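Local structure of homoserine kinase (Listeria monocytogenes, 3HUL) at residues P8-N13 against P124-P129; L25-T30 against D275-D280; T55-E60 against S90-A95; D79-R84 against A159-A164. The protein probably catalyses the ATP-dependent phosphorylation of L-homoserine to O-phospho-L-homoserine, a step of threonine biosynthesis, as a member of the GHMP kinase family. All blocks are in the same frame, centred on the assembly; numbering follows the deposited sequence.

Interaction 1: residues P8-N13 against P124-P129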
loop_
_atom_site.group_PDB
_atom_site.type_symbol
_atom_site.label_atom_id
_atom_site.label_comp_id
_atom_site.label_asym_id
_atom_site.label_seq_id
_atom_site.Cartn_x
_atom_site.Cartn_y
_atom_site.Cartn_z
ATOM N N PRO A 8 -9.657 4.739 22.918
ATOM C CA PRO A 8 -9.456 3.304 22.917
ATOM C C PRO A 8 -8.183 2.795 23.631
ATOM O O PRO A 8 -7.193 3.530 23.783
ATOM C CB PRO A 8 -9.384 2.969 21.424
ATOM C CG PRO A 8 -8.765 4.154 20.795
ATOM C CD PRO A 8 -9.220 5.353 21.646
ATOM N N ALA A 9 -8.248 1.533 24.064
ATOM C CA ALA A 9 -7.114 0.773 24.523
ATOM C C ALA A 9 -6.132 0.577 23.374
ATOM O O ALA A 9 -6.512 0.656 22.198
ATOM C CB ALA A 9 -7.584 -0.569 25.027
ATOM N N THR A 10 -4.878 0.318 23.718
ATOM C CA THR A 10 -3.802 0.127 22.742
ATOM C C THR A 10 -2.824 -0.890 23.270
ATOM O O THR A 10 -2.598 -0.988 24.485
ATOM C CB THR A 10 -2.986 1.440 22.502
ATOM O OG1 THR A 10 -2.606 1.974 23.770
ATOM C CG2 THR A 10 -3.792 2.486 21.746
ATOM N N THR A 11 -2.229 -1.651 22.360
ATOM C CA THR A 11 -1.148 -2.559 22.718
ATOM C C THR A 11 0.090 -2.080 22.004
ATOM O O THR A 11 0.088 -1.923 20.782
ATOM C CB THR A 11 -1.440 -4.038 22.354
ATOM O OG1 THR A 11 -0.312 -4.835 22.721
ATOM C CG2 THR A 11 -1.710 -4.240 20.861
ATOM N N ALA A 12 1.136 -1.828 22.778
ATOM C CA ALA A 12 2.336 -1.211 22.261
ATOM C C ALA A 12 3.474 -2.227 22.254
ATOM O O ALA A 12 3.306 -3.344 22.736
ATOM C CB ALA A 12 2.690 0.002 23.107
ATOM N N ASN A 13 4.616 -1.836 21.692
ATOM C CA ASN A 13 5.812 -2.664 21.728
ATOM C C ASN A 13 5.525 -3.947 20.946
ATOM O O ASN A 13 5.905 -5.043 21.364
ATOM C CB ASN A 13 6.221 -2.937 23.202
ATOM C CG ASN A 13 7.562 -3.667 23.332
ATOM O OD1 ASN A 13 7.798 -4.405 24.304
ATOM N ND2 ASN A 13 8.443 -3.470 22.360
ATOM N N PRO A 124 5.863 6.950 22.199
ATOM C CA PRO A 124 4.720 7.288 21.382
ATOM C C PRO A 124 3.762 6.125 21.080
ATOM O O PRO A 124 2.704 6.367 20.511
ATOM C CB PRO A 124 5.376 7.787 20.091
ATOM C CG PRO A 124 6.700 7.086 20.013
ATOM C CD PRO A 124 7.000 6.495 21.371
ATOM N N ASP A 125 4.102 4.899 21.477
ATOM C CA ASP A 125 3.472 3.717 20.871
ATOM C C ASP A 125 2.153 3.227 21.476
ATOM O O ASP A 125 1.473 2.393 20.870
ATOM C CB ASP A 125 4.483 2.585 20.605
ATOM C CG ASP A 125 5.297 2.178 21.847
ATOM O OD1 ASP A 125 5.639 3.032 22.698
ATOM O OD2 ASP A 125 5.625 0.976 21.949
ATOM N N ASN A 126 1.781 3.737 22.653
ATOM C CA ASN A 126 0.381 3.669 23.071
ATOM C C ASN A 126 -0.395 4.874 22.566
ATOM O O ASN A 126 -1.448 4.694 21.952
ATOM C CB ASN A 126 0.204 3.534 24.582
ATOM C CG ASN A 126 0.740 2.220 25.117
ATOM O OD1 ASN A 126 1.851 2.186 25.640
ATOM N ND2 ASN A 126 -0.041 1.126 24.982
ATOM N N VAL A 127 0.134 6.082 22.822
ATOM C CA VAL A 127 -0.607 7.328 22.597
ATOM C C VAL A 127 -0.909 7.686 21.137
ATOM O O VAL A 127 -1.968 8.233 20.842
ATOM C CB VAL A 127 0.015 8.567 23.356
ATOM C CG1 VAL A 127 -0.055 8.367 24.886
ATOM C CG2 VAL A 127 1.439 8.892 22.891
ATOM N N ALA A 128 -0.002 7.383 20.217
ATOM C CA ALA A 128 -0.267 7.707 18.824
ATOM C C ALA A 128 -1.476 6.881 18.299
ATOM O O ALA A 128 -2.428 7.459 17.785
ATOM C CB ALA A 128 1.002 7.509 17.952
ATOM N N PRO A 129 -1.464 5.540 18.470
ATOM C CA PRO A 129 -2.682 4.809 18.065
ATOM C C PRO A 129 -3.939 5.180 18.895
ATOM O O PRO A 129 -5.049 5.101 18.368
ATOM C CB PRO A 129 -2.301 3.319 18.226
ATOM C CG PRO A 129 -1.039 3.284 18.964
ATOM C CD PRO A 129 -0.380 4.638 18.908
HETATM O O HOH W 1 0.677 -1.671 25.681
#
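Thr10 holds OG1 in the crowded position between its own backbone N and carbonyl carbon (chi1 50°), and Asn126 sets CG anti to its carbonyl carbon (chi1 -66°); together these torsions bring hydroxyl and carboxamide into contact. The bond that results runs from Asn126 ND2 to Thr10 OG1 over 3.0 Å, nearly straight at 162° at the hydrogen, and OG1 lies in the amide plane, so the N-H points at the hydroxyl within that plane. A water shares the same nitrogen, accepting from Asn126 ND2 at 3.0 Å and from the backbone N of Ala12, and so ties the amide to the strand at a second point and helps fix its rotation. The methyl branch of Thr10 does the apolar work: Thr10 CG2 meets Pro129 CB at 3.9 Å, the two side chains crossing at about a right angle. Further along, Ala12 CB rests against two side-chain oxygens, 3.3 Å from Asp125 OD2 and 3.4 Å from Asn126 OD1. Asp125, its CG also in the crowded position, receives a weak, bent bond from Asn13 N to OD2. Its other oxygen, OD1, is hydrogen-bonded to His123 ND1, so the carboxylate is held by His123 and, weakly, by Asn13. Ser90, of the predicted ATP-binding residues, packs against both Thr10 and Asn126. The contact thus joins strand 3-12 to the start of helix 127-132 in the buried middle of the GHMP kinase fold, next to the glycine- and serine-rich nucleotide-binding segment of this family.

Interaction 2: residues L25-T30 against D275-D280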
loop_
_atom_site.group_PDB
_atom_site.type_symbol
_atom_site.label_atom_id
_atom_site.label_comp_id
_atom_site.label_asym_id
_atom_site.label_seq_id
_atom_site.Cartn_x
_atom_site.Cartn_y
_atom_site.Cartn_z
ATOM N N LEU A 25 -7.292 -0.863 20.125
ATOM C CA LEU A 25 -8.147 -2.038 20.360
ATOM C C LEU A 25 -9.549 -1.645 20.853
ATOM O O LEU A 25 -9.734 -0.547 21.371
ATOM C CB LEU A 25 -7.489 -2.963 21.389
ATOM C CG LEU A 25 -6.122 -3.533 21.031
ATOM C CD1 LEU A 25 -5.646 -4.407 22.187
ATOM C CD2 LEU A 25 -6.243 -4.342 19.745
ATOM N N THR A 26 -10.522 -2.545 20.682
ATOM C CA THR A 26 -11.921 -2.257 21.012
ATOM C C THR A 26 -12.221 -2.401 22.521
ATOM O O THR A 26 -13.057 -3.207 22.917
ATOM C CB THR A 26 -12.893 -3.148 20.173
ATOM O OG1 THR A 26 -12.468 -4.500 20.260
ATOM C CG2 THR A 26 -12.908 -2.729 18.667
ATOM N N LEU A 27 -11.493 -1.659 23.357
ATOM C CA LEU A 27 -11.877 -1.447 24.756
ATOM C C LEU A 27 -11.740 0.047 24.938
ATOM O O LEU A 27 -10.904 0.660 24.265
ATOM C CB LEU A 27 -10.966 -2.189 25.727
ATOM C CG LEU A 27 -11.051 -3.709 25.816
ATOM C CD1 LEU A 27 -9.892 -4.208 26.693
ATOM C CD2 LEU A 27 -12.429 -4.222 26.356
ATOM N N TYR A 28 -12.569 0.628 25.796
ATOM C CA TYR A 28 -12.716 2.089 25.842
ATOM C C TYR A 28 -12.697 2.713 27.214
ATOM O O TYR A 28 -13.143 2.120 28.188
ATOM C CB TYR A 28 -13.971 2.559 25.096
ATOM C CG TYR A 28 -14.079 1.956 23.721
ATOM C CD1 TYR A 28 -13.314 2.454 22.659
ATOM C CD2 TYR A 28 -14.906 0.861 23.492
ATOM C CE1 TYR A 28 -13.396 1.900 21.413
ATOM C CE2 TYR A 28 -14.993 0.291 22.249
ATOM C CZ TYR A 28 -14.232 0.820 21.210
ATOM O OH TYR A 28 -14.308 0.260 19.967
ATOM N N LEU A 29 -12.128 3.907 27.250
ATOM C CA LEU A 29 -12.257 4.833 28.338
ATOM C C LEU A 29 -13.233 5.841 27.795
ATOM O O LEU A 29 -12.985 6.450 26.740
ATOM C CB LEU A 29 -10.897 5.456 28.681
ATOM C CG LEU A 29 -10.712 6.645 29.649
ATOM C CD1 LEU A 29 -11.905 6.933 30.511
ATOM C CD2 LEU A 29 -9.476 6.462 30.516
ATOM N N THR A 30 -14.374 5.952 28.479
ATOM C CA THR A 30 -15.432 6.890 28.123
ATOM C C THR A 30 -15.692 7.932 29.230
ATOM O O THR A 30 -16.045 7.581 30.366
ATOM C CB THR A 30 -16.764 6.166 27.796
ATOM O OG1 THR A 30 -16.535 5.149 26.805
ATOM C CG2 THR A 30 -17.790 7.167 27.257
ATOM N N ASP A 275 -9.293 -13.669 32.452
ATOM C CA ASP A 275 -10.430 -13.560 31.569
ATOM C C ASP A 275 -9.906 -13.649 30.130
ATOM O O ASP A 275 -8.848 -13.088 29.795
ATOM C CB ASP A 275 -11.162 -12.248 31.820
ATOM C CG ASP A 275 -11.775 -12.175 33.227
ATOM O OD1 ASP A 275 -12.334 -13.200 33.700
ATOM O OD2 ASP A 275 -11.712 -11.089 33.859
ATOM N N VAL A 276 -10.616 -14.396 29.303
ATOM C CA VAL A 276 -10.290 -14.508 27.896
ATOM C C VAL A 276 -11.290 -13.683 27.108
ATOM O O VAL A 276 -12.481 -14.025 27.052
ATOM C CB VAL A 276 -10.316 -15.940 27.434
ATOM C CG1 VAL A 276 -9.859 -16.008 25.981
ATOM C CG2 VAL A 276 -9.389 -16.797 28.344
ATOM N N LEU A 277 -10.805 -12.589 26.521
ATOM C CA LEU A 277 -11.667 -11.610 25.869
ATOM C C LEU A 277 -11.372 -11.515 24.383
ATOM O O LEU A 277 -10.248 -11.698 23.963
ATOM C CB LEU A 277 -11.509 -10.233 26.521
ATOM C CG LEU A 277 -12.566 -9.804 27.546
ATOM C CD1 LEU A 277 -12.647 -10.737 28.763
ATOM C CD2 LEU A 277 -12.297 -8.357 28.007
ATOM N N LEU A 278 -12.398 -11.238 23.598
ATOM C CA LEU A 278 -12.235 -11.072 22.162
ATOM C C LEU A 278 -12.192 -9.581 21.839
ATOM O O LEU A 278 -13.096 -8.811 22.185
ATOM C CB LEU A 278 -13.352 -11.796 21.395
ATOM C CG LEU A 278 -13.349 -11.934 19.867
ATOM C CD1 LEU A 278 -11.994 -12.288 19.295
ATOM C CD2 LEU A 278 -14.362 -13.000 19.455
ATOM N N LEU A 279 -11.100 -9.164 21.212
ATOM C CA LEU A 279 -10.952 -7.755 20.838
ATOM C C LEU A 279 -10.768 -7.634 19.342
ATOM O O LEU A 279 -10.241 -8.533 18.726
ATOM C CB LEU A 279 -9.745 -7.159 21.551
ATOM C CG LEU A 279 -9.519 -7.522 23.016
ATOM C CD1 LEU A 279 -8.184 -6.987 23.447
ATOM C CD2 LEU A 279 -10.634 -6.993 23.937
ATOM N N ASP A 280 -11.191 -6.506 18.775
ATOM C CA ASP A 280 -10.877 -6.179 17.413
ATOM C C ASP A 280 -9.900 -4.998 17.344
ATOM O O ASP A 280 -9.714 -4.273 18.331
ATOM C CB ASP A 280 -12.158 -5.870 16.628
ATOM C CG ASP A 280 -13.008 -7.123 16.368
ATOM O OD1 ASP A 280 -12.518 -8.093 15.760
ATOM O OD2 ASP A 280 -14.176 -7.133 16.771
HETATM O O HOH W 2 -14.271 -6.225 21.663
#
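Thr26 lies alongside Asp280, both side chains pointing the same way, with Thr26 CG2 3.8 Å from Asp280 CB. Its hydroxyl takes part in the shorter and straighter of the two hydrogen bonds: Asp280 N donates to Thr26 OG1 over 2.8 Å, almost straight at 169°. OG1 can reach that N-H because it occupies the crowded position between backbone N and carbonyl carbon (chi1 49°). In return, Thr26 N donates to Asp280 O at 3.0 Å, in the carbonyl plane but more bent at the hydrogen, so Asp280 is gripped through both its N-H and its C=O. Asp280 O also receives a CA-H contact from Leu25, 3.4 Å from Leu25 CA. A water between Thr26 OG1 and the backbone O of Leu278, to which it donates, extends this polar edge by two residues, from Asp280 to Leu278. Thr26 is the centre of an inverse gamma turn, where the chain turns a corner, and here its side-chain oxygen accepts the N-H of the other strand. The apolar half of the contact is a leucine cluster. Leu279 straddles the corner, its CD1 3.8 Å from Leu25 CD1 and its CD2 3.8 Å from Leu27 CG, crossing both side chains obliquely. Leu27 and Leu29 continue into strand 27-36 of the mixed sheet, where Leu29 packs on strand 72-78. On the other side, strand 275-280 is an outermost strand of the four-stranded antiparallel sheet within the chain: Leu277 and Leu279 lean on strand 156-161, while Leu278 rests against helix 260-268.

Interaction 3: residues T55-E60 against S90-A95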
loop_
_atom_site.group_PDB
_atom_site.type_symbol
_atom_site.label_atom_id
_atom_site.label_comp_id
_atom_site.label_asym_id
_atom_site.label_seq_id
_atom_site.Cartn_x
_atom_site.Cartn_y
_atom_site.Cartn_z
ATOM N N THR A 55 -6.473 14.934 41.229
ATOM C CA THR A 55 -5.225 14.153 41.169
ATOM C C THR A 55 -5.325 12.988 40.181
ATOM O O THR A 55 -4.302 12.467 39.733
ATOM C CB THR A 55 -4.702 13.668 42.565
ATOM O OG1 THR A 55 -5.729 12.957 43.274
ATOM C CG2 THR A 55 -4.192 14.864 43.415
ATOM N N ASN A 56 -6.552 12.595 39.831
ATOM C CA ASN A 56 -6.755 11.696 38.705
ATOM C C ASN A 56 -5.951 12.172 37.500
ATOM O O ASN A 56 -5.937 13.375 37.176
ATOM C CB ASN A 56 -8.229 11.569 38.325
ATOM C CG ASN A 56 -8.456 10.520 37.261
ATOM O OD1 ASN A 56 -8.006 10.670 36.122
ATOM N ND2 ASN A 56 -9.126 9.437 37.629
ATOM N N VAL A 57 -5.275 11.215 36.859
ATOM C CA VAL A 57 -4.399 11.458 35.707
ATOM C C VAL A 57 -5.055 12.353 34.627
ATOM O O VAL A 57 -4.450 13.324 34.156
ATOM C CB VAL A 57 -3.901 10.085 35.137
ATOM C CG1 VAL A 57 -3.381 10.201 33.731
ATOM C CG2 VAL A 57 -2.828 9.483 36.071
ATOM N N ILE A 58 -6.299 12.029 34.276
ATOM C CA ILE A 58 -7.082 12.783 33.290
ATOM C C ILE A 58 -7.123 14.268 33.621
ATOM O O ILE A 58 -6.794 15.113 32.786
ATOM C CB ILE A 58 -8.535 12.233 33.196
ATOM C CG1 ILE A 58 -8.513 10.726 32.924
ATOM C CG2 ILE A 58 -9.339 13.002 32.162
ATOM C CD1 ILE A 58 -9.820 10.047 33.041
ATOM N N ILE A 59 -7.488 14.578 34.860
ATOM C CA ILE A 59 -7.600 15.974 35.311
ATOM C C ILE A 59 -6.247 16.691 35.412
ATOM O O ILE A 59 -6.109 17.826 34.922
ATOM C CB ILE A 59 -8.450 16.074 36.622
ATOM C CG1 ILE A 59 -9.822 15.419 36.395
ATOM C CG2 ILE A 59 -8.631 17.547 37.043
ATOM C CD1 ILE A 59 -10.573 15.018 37.663
ATOM N N GLU A 60 -5.235 16.042 36.002
ATOM C CA GLU A 60 -3.879 16.638 36.065
ATOM C C GLU A 60 -3.354 16.910 34.673
ATOM O O GLU A 60 -2.688 17.942 34.432
ATOM C CB GLU A 60 -2.850 15.731 36.782
ATOM C CG GLU A 60 -3.224 15.238 38.189
ATOM C CD GLU A 60 -2.016 14.701 38.977
ATOM O OE1 GLU A 60 -1.404 13.696 38.543
ATOM O OE2 GLU A 60 -1.682 15.288 40.038
ATOM N N SER A 90 -2.327 5.302 29.159
ATOM C CA SER A 90 -2.165 6.189 28.009
ATOM C C SER A 90 -3.522 6.708 27.532
ATOM O O SER A 90 -3.613 7.823 27.040
ATOM C CB SER A 90 -1.391 5.493 26.878
ATOM O OG SER A 90 -2.240 5.197 25.758
ATOM N N ALA A 91 -4.569 5.903 27.684
ATOM C CA ALA A 91 -5.920 6.359 27.344
ATOM C C ALA A 91 -6.376 7.532 28.241
ATOM O O ALA A 91 -7.047 8.479 27.746
ATOM C CB ALA A 91 -6.931 5.218 27.403
ATOM N N ALA A 92 -5.978 7.487 29.523
ATOM C CA ALA A 92 -6.328 8.541 30.476
ATOM C C ALA A 92 -5.624 9.848 30.123
ATOM O O ALA A 92 -6.255 10.917 30.131
ATOM C CB ALA A 92 -6.061 8.094 31.966
ATOM N N VAL A 93 -4.344 9.769 29.763
ATOM C CA VAL A 93 -3.589 10.937 29.331
ATOM C C VAL A 93 -4.222 11.570 28.069
ATOM O O VAL A 93 -4.501 12.767 28.027
ATOM C CB VAL A 93 -2.106 10.588 29.055
ATOM C CG1 VAL A 93 -1.419 11.743 28.312
ATOM C CG2 VAL A 93 -1.349 10.217 30.373
ATOM N N VAL A 94 -4.476 10.749 27.059
ATOM C CA VAL A 94 -5.177 11.216 25.858
ATOM C C VAL A 94 -6.552 11.826 26.190
ATOM O O VAL A 94 -6.915 12.845 25.644
ATOM C CB VAL A 94 -5.289 10.073 24.811
ATOM C CG1 VAL A 94 -6.222 10.468 23.626
ATOM C CG2 VAL A 94 -3.896 9.666 24.357
ATOM N N ALA A 95 -7.298 11.202 27.083
ATOM C CA ALA A 95 -8.592 11.738 27.510
ATOM C C ALA A 95 -8.483 13.130 28.167
ATOM O O ALA A 95 -9.328 14.001 27.925
ATOM C CB ALA A 95 -9.275 10.760 28.437
#
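The first turn of helix 57-65 approaches helix 88-103 most closely where the CA atoms of Ile58 and Ala92 stand 5.1 Å apart, a short separation consistent with the small side chain of Ala92, whose CB is directed at the other helix. That methyl is met from two neighbouring residues: Val57 CG1 at 3.8 Å and Ile58 CG1 at 3.7 Å. Val57 places CG1 anti to its backbone N (chi1 162°), which carries this one branch forward so that it also reaches Val93 CG2 at 3.9 Å, the two valines crossing obliquely. Ile58 divides its work between branches. With CG1 anti to the carbonyl carbon (chi1 -54°), CG1 lies against Ala92, coming within 3.6 Å of the backbone oxygen Ala92 O as well as the methyl, while CG2 turns along the helix to Ala95, 4.3 Å from its CB. Across the interface the contacts are thus apolar packing. The polar feature belongs to the helix start: Asn56 is the N-cap, and its OD1 accepts from Ile58 N at 2.9 Å in the carbonyl plane, while its ND2 is hydrogen-bonded to Pro51 O. The cap lies at the turn that presents Val57 and Ile58, and probably helps to order it. Helix 88-103 has other neighbours: Val94 and Ala95 also touch Val7 of strand 3-12, and Val93 touches helix 110-121. The arrangement is alanine-mediated helix-helix packing in the N-terminal domain of a GHMP kinase, at the helix whose first turn holds Ser90 and Ala91 of the predicted ATP site.

Interaction 4: residues D79-R84 against A159-A164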
loop_
_atom_site.group_PDB
_atom_site.type_symbol
_atom_site.label_atom_id
_atom_site.label_comp_id
_atom_site.label_asym_id
_atom_site.label_seq_id
_atom_site.Cartn_x
_atom_site.Cartn_y
_atom_site.Cartn_z
ATOM N N ASP A 79 -13.552 0.068 30.503
ATOM C CA ASP A 79 -13.360 -1.378 30.518
ATOM C C ASP A 79 -11.958 -1.789 30.045
ATOM O O ASP A 79 -11.715 -2.947 29.727
ATOM C CB ASP A 79 -14.515 -2.125 29.811
ATOM C CG ASP A 79 -14.560 -1.905 28.291
ATOM O OD1 ASP A 79 -14.082 -0.863 27.774
ATOM O OD2 ASP A 79 -15.111 -2.795 27.603
ATOM N N ILE A 80 -11.050 -0.817 30.015
ATOM C CA ILE A 80 -9.613 -1.070 29.900
ATOM C C ILE A 80 -9.065 -1.255 31.323
ATOM O O ILE A 80 -8.923 -0.277 32.049
ATOM C CB ILE A 80 -8.828 0.131 29.245
ATOM C CG1 ILE A 80 -9.483 0.639 27.948
ATOM C CG2 ILE A 80 -7.343 -0.235 28.992
ATOM C CD1 ILE A 80 -8.953 2.022 27.527
ATOM N N PRO A 81 -8.739 -2.497 31.723
ATOM C CA PRO A 81 -8.214 -2.700 33.073
ATOM C C PRO A 81 -6.910 -1.940 33.291
ATOM O O PRO A 81 -6.027 -1.964 32.405
ATOM C CB PRO A 81 -7.967 -4.210 33.133
ATOM C CG PRO A 81 -8.841 -4.782 32.070
ATOM C CD PRO A 81 -8.809 -3.761 30.976
ATOM N N PRO A 82 -6.794 -1.250 34.448
ATOM C CA PRO A 82 -5.616 -0.476 34.788
ATOM C C PRO A 82 -4.411 -1.371 34.938
ATOM O O PRO A 82 -4.539 -2.532 35.383
ATOM C CB PRO A 82 -5.961 0.136 36.148
ATOM C CG PRO A 82 -7.423 -0.005 36.295
ATOM C CD PRO A 82 -7.799 -1.224 35.530
ATOM N N ALA A 83 -3.256 -0.820 34.570
ATOM C CA ALA A 83 -1.975 -1.496 34.655
ATOM C C ALA A 83 -2.008 -2.948 34.138
ATOM O O ALA A 83 -1.431 -3.847 34.742
ATOM C CB ALA A 83 -1.417 -1.412 36.095
ATOM N N ARG A 84 -2.653 -3.168 32.993
ATOM C CA ARG A 84 -2.713 -4.521 32.432
ATOM C C ARG A 84 -2.011 -4.695 31.067
ATOM O O ARG A 84 -2.087 -5.760 30.466
ATOM C CB ARG A 84 -4.157 -5.040 32.412
ATOM C CG ARG A 84 -4.307 -6.453 33.046
ATOM C CD ARG A 84 -3.999 -6.408 34.577
ATOM N NE ARG A 84 -4.725 -5.339 35.284
ATOM C CZ ARG A 84 -5.980 -5.476 35.710
ATOM N NH1 ARG A 84 -6.642 -6.609 35.476
ATOM N NH2 ARG A 84 -6.599 -4.471 36.330
ATOM N N ALA A 159 -7.390 -11.787 24.085
ATOM C CA ALA A 159 -6.631 -11.247 25.200
ATOM C C ALA A 159 -6.813 -12.115 26.444
ATOM O O ALA A 159 -7.947 -12.347 26.893
ATOM C CB ALA A 159 -7.089 -9.831 25.488
ATOM N N PHE A 160 -5.704 -12.588 26.993
ATOM C CA PHE A 160 -5.722 -13.156 28.333
ATOM C C PHE A 160 -5.459 -12.027 29.301
ATOM O O PHE A 160 -4.318 -11.574 29.441
ATOM C CB PHE A 160 -4.616 -14.177 28.511
ATOM C CG PHE A 160 -4.860 -15.478 27.834
ATOM C CD1 PHE A 160 -5.324 -16.565 28.557
ATOM C CD2 PHE A 160 -4.572 -15.640 26.471
ATOM C CE1 PHE A 160 -5.511 -17.797 27.946
ATOM C CE2 PHE A 160 -4.761 -16.858 25.849
ATOM C CZ PHE A 160 -5.240 -17.943 26.586
ATOM N N ILE A 161 -6.505 -11.571 29.972
ATOM C CA ILE A 161 -6.371 -10.480 30.910
ATOM C C ILE A 161 -6.361 -11.013 32.362
ATOM O O ILE A 161 -7.423 -11.375 32.894
ATOM C CB ILE A 161 -7.494 -9.472 30.689
ATOM C CG1 ILE A 161 -7.391 -8.909 29.265
ATOM C CG2 ILE A 161 -7.462 -8.372 31.771
ATOM C CD1 ILE A 161 -8.600 -8.184 28.833
ATOM N N PRO A 162 -5.161 -11.088 32.990
ATOM C CA PRO A 162 -5.109 -11.506 34.399
ATOM C C PRO A 162 -5.283 -10.296 35.313
ATOM O O PRO A 162 -5.526 -9.175 34.843
ATOM C CB PRO A 162 -3.692 -12.060 34.542
ATOM C CG PRO A 162 -2.869 -11.188 33.591
ATOM C CD PRO A 162 -3.835 -10.638 32.520
ATOM N N LYS A 163 -5.169 -10.541 36.610
ATOM C CA LYS A 163 -5.192 -9.506 37.638
ATOM C C LYS A 163 -3.957 -8.636 37.491
ATOM O O LYS A 163 -2.955 -9.080 36.914
ATOM C CB LYS A 163 -5.168 -10.189 39.023
ATOM C CG LYS A 163 -6.374 -11.131 39.264
ATOM C CD LYS A 163 -7.632 -10.307 39.430
ATOM C CE LYS A 163 -8.805 -11.140 39.920
ATOM N NZ LYS A 163 -10.003 -10.264 39.988
ATOM N N ALA A 164 -4.014 -7.417 38.023
ATOM C CA ALA A 164 -2.825 -6.577 38.112
ATOM C C ALA A 164 -1.673 -7.377 38.721
ATOM O O ALA A 164 -1.895 -8.262 39.545
ATOM C CB ALA A 164 -3.107 -5.308 38.931
#
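The Arg84 guanidinium is bound at its edge by two carbonyl oxygens. Across the contact, NH1 donates to Pro162 O over 2.9 Å (152° at the hydrogen), meeting a lone pair in the carbonyl plane. Within its own segment, NE and NH2 both bond to the single oxygen Pro82 O, at 2.8 and 3.0 Å. Three hydrogen bonds near the guanidinium plane fix its orientation, and its faces are flanked: Pro81 CB lies 3.3 Å above one, the backbone N of Ala164 3.4 Å above the opposite one, both displaced from the centre of the group. The side chain gets there by bending at chi2 (66°) and chi3 (50°), so that it folds back over its own loop. Residues 81-84 belong to the predicted ATP-binding segment of GHMP kinases, which leads into helix 88-103, and a bound sulfate, probably from the crystallisation medium, lies about 5 Å from the Arg84 side chain (nearest atoms). Ile161 CG2 packs against both Pro81 CG and Arg84 CG, each at 3.9 Å and crossing at about a right angle. Farther out, the arginine backbone is bonded to Thr250, Ile161 is paired with Asp275 in the four-stranded sheet, and Pro162 packs on Gln222 and Leu223.

In the fold
Interactions 2 and 4 lie closest, their centres about 10 Å apart, and share the four-stranded antiparallel sheet in which strands 156-161 and 275-280 are neighbours. Interactions 1 and 2 meet in the mixed sheet through strands 3-12 and 27-36, with centres about 13 Å apart. Interaction 3 stands farther off, its centre 15 to 19 Å from the others, but helix 88-103 brings Ser90 to interaction 1 and Ala91 to Ile80. Along the chain, interaction 1 crosses 2 and 4, interaction 3 crosses 4 and falls within 1 and 2, and 4 falls within 2. Together they join the mixed sheet, helices and second sheet around the predicted ATP-binding residues 81-91.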